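Local coordinates for Hcp1 family type VI secretion system effector (Salmonella typhimurium, PDB 5XHH), which probably assembles into the stacked-ring inner tube of the bacterial type VI secretion system, which is fired out of the cell and helps export effectors, at residues Q81-M86 / Y96-F101. Numbering follows the deposited sequence.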
# COMPACT_ATOMS: atom_id res chain seq x y z
N GLN A 81 8.03 4.68 -5.67
CA GLN A 81 6.77 4.02 -5.99
C GLN A 81 6.59 2.76 -5.15
O GLN A 81 7.53 2.25 -4.52
CB GLN A 81 6.65 3.70 -7.49
CG GLN A 81 7.29 2.41 -7.94
CD GLN A 81 6.83 1.95 -9.33
OE1 GLN A 81 7.06 0.81 -9.70
NE2 GLN A 81 6.20 2.84 -10.11
N ALA A 82 5.35 2.27 -5.14
CA ALA A 82 4.97 1.02 -4.50
C ALA A 82 3.84 0.41 -5.32
O ALA A 82 3.00 1.13 -5.83
CB ALA A 82 4.52 1.22 -3.05
N ILE A 83 3.83 -0.91 -5.43
CA ILE A 83 2.85 -1.60 -6.26
C ILE A 83 2.15 -2.63 -5.41
O ILE A 83 2.80 -3.52 -4.84
CB ILE A 83 3.50 -2.27 -7.48
CG1 ILE A 83 4.26 -1.24 -8.32
CG2 ILE A 83 2.42 -2.95 -8.30
CD1 ILE A 83 5.05 -1.84 -9.49
N LEU A 84 0.83 -2.53 -5.31
CA LEU A 84 0.01 -3.45 -4.55
C LEU A 84 -0.76 -4.28 -5.55
O LEU A 84 -1.48 -3.74 -6.39
CB LEU A 84 -0.91 -2.68 -3.60
CG LEU A 84 -1.62 -3.45 -2.48
CD1 LEU A 84 -2.42 -2.49 -1.60
CD2 LEU A 84 -2.55 -4.51 -3.03
N VAL A 85 -0.63 -5.60 -5.45
CA VAL A 85 -1.27 -6.53 -6.38
C VAL A 85 -2.09 -7.53 -5.58
O VAL A 85 -1.63 -8.04 -4.55
CB VAL A 85 -0.21 -7.24 -7.24
CG1 VAL A 85 -0.77 -8.53 -7.77
CG2 VAL A 85 0.26 -6.31 -8.38
N MET A 86 -3.30 -7.82 -6.05
CA MET A 86 -4.17 -8.81 -5.43
C MET A 86 -4.64 -9.79 -6.49
O MET A 86 -5.07 -9.38 -7.59
CB MET A 86 -5.36 -8.14 -4.75
CG MET A 86 -6.21 -9.04 -3.90
SD MET A 86 -7.19 -8.03 -2.76
CE MET A 86 -8.19 -9.31 -1.97
N TYR A 96 -5.88 -9.90 -10.85
CA TYR A 96 -6.94 -9.07 -11.39
C TYR A 96 -6.85 -7.63 -10.89
O TYR A 96 -7.45 -6.76 -11.53
CB TYR A 96 -8.32 -9.68 -11.08
CG TYR A 96 -8.65 -9.73 -9.60
CD1 TYR A 96 -8.16 -10.76 -8.81
CD2 TYR A 96 -9.45 -8.76 -9.00
CE1 TYR A 96 -8.45 -10.83 -7.46
CE2 TYR A 96 -9.75 -8.82 -7.64
CZ TYR A 96 -9.24 -9.85 -6.88
OH TYR A 96 -9.51 -9.93 -5.53
N LEU A 97 -6.15 -7.35 -9.78
CA LEU A 97 -6.21 -5.99 -9.24
C LEU A 97 -4.83 -5.43 -8.93
O LEU A 97 -4.02 -6.10 -8.26
CB LEU A 97 -7.10 -5.95 -7.98
CG LEU A 97 -7.29 -4.62 -7.24
CD1 LEU A 97 -7.98 -3.53 -8.11
CD2 LEU A 97 -8.07 -4.85 -5.92
N LYS A 98 -4.56 -4.19 -9.35
CA LYS A 98 -3.26 -3.56 -9.11
C LYS A 98 -3.40 -2.07 -8.80
O LYS A 98 -4.10 -1.35 -9.51
CB LYS A 98 -2.34 -3.78 -10.32
CG LYS A 98 -0.99 -3.08 -10.24
CD LYS A 98 -0.01 -3.69 -11.29
CE LYS A 98 1.09 -2.71 -11.66
NZ LYS A 98 2.24 -3.28 -12.48
N TYR A 99 -2.75 -1.61 -7.74
CA TYR A 99 -2.61 -0.19 -7.46
C TYR A 99 -1.13 0.17 -7.53
O TYR A 99 -0.29 -0.48 -6.89
CB TYR A 99 -3.14 0.20 -6.07
CG TYR A 99 -4.57 -0.18 -5.79
CD1 TYR A 99 -5.63 0.58 -6.28
CD2 TYR A 99 -4.87 -1.29 -5.02
CE1 TYR A 99 -6.96 0.23 -6.00
CE2 TYR A 99 -6.18 -1.65 -4.75
CZ TYR A 99 -7.21 -0.88 -5.25
OH TYR A 99 -8.49 -1.25 -4.96
N THR A 100 -0.82 1.22 -8.27
CA THR A 100 0.54 1.75 -8.37
C THR A 100 0.52 3.12 -7.71
O THR A 100 -0.14 4.04 -8.20
CB THR A 100 1.00 1.83 -9.82
OG1 THR A 100 1.01 0.51 -10.38
CG2 THR A 100 2.39 2.40 -9.91
N PHE A 101 1.20 3.25 -6.58
CA PHE A 101 1.30 4.49 -5.83
C PHE A 101 2.66 5.11 -6.11
O PHE A 101 3.65 4.40 -6.32
CB PHE A 101 1.16 4.27 -4.32
CG PHE A 101 -0.04 3.44 -3.91
CD1 PHE A 101 0.05 2.06 -3.81
CD2 PHE A 101 -1.23 4.05 -3.56
CE1 PHE A 101 -1.05 1.30 -3.39
CE2 PHE A 101 -2.32 3.31 -3.15
CZ PHE A 101 -2.23 1.94 -3.07
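Leu84 and Tyr99 form the middle hydrogen-bonded pair of this antiparallel beta hairpin: Leu84 N reaches Tyr99 O at 2.8 Å in a nearly straight bond (171° at the hydrogen), and Tyr99 N returns a bond to Leu84 O. Ala82 with Phe101 and Met86 with Leu97 likewise exchange two N-H...O bonds each, although that from Leu97 N to Met86 O is longer, at 3.2 Å. On the face carrying these three pairs, Leu84 CB meets the edge of the Phe101 ring in its plane, 4.0 Å from Phe101 CE1. Met86 runs fully extended alongside Tyr96, with Met86 CG 3.8 Å from Tyr96 OH. Met86 O lies over one face of the Tyr96 ring, 3.6 Å from Tyr96 CD1. On the opposite side of the sheet, Lys98 lies across Val85 and Ile83. With Lys98 CG anti to the backbone N (chi1 176°) and the chain stretched out, its methylenes slant past Val85 CG2, and Ile83 CG2 comes within 3.6 Å of Lys98 CE. Further out, Trp30 and Trp32 pack on Tyr99, and Phe129 meets Phe101, so the aromatic face turns toward the second sheet of the Hcp beta-barrel fold. Within its own sheet the hairpin is central: strand 3-9 pairs with strand 79-88, and strand 131-137 with strand 97-102.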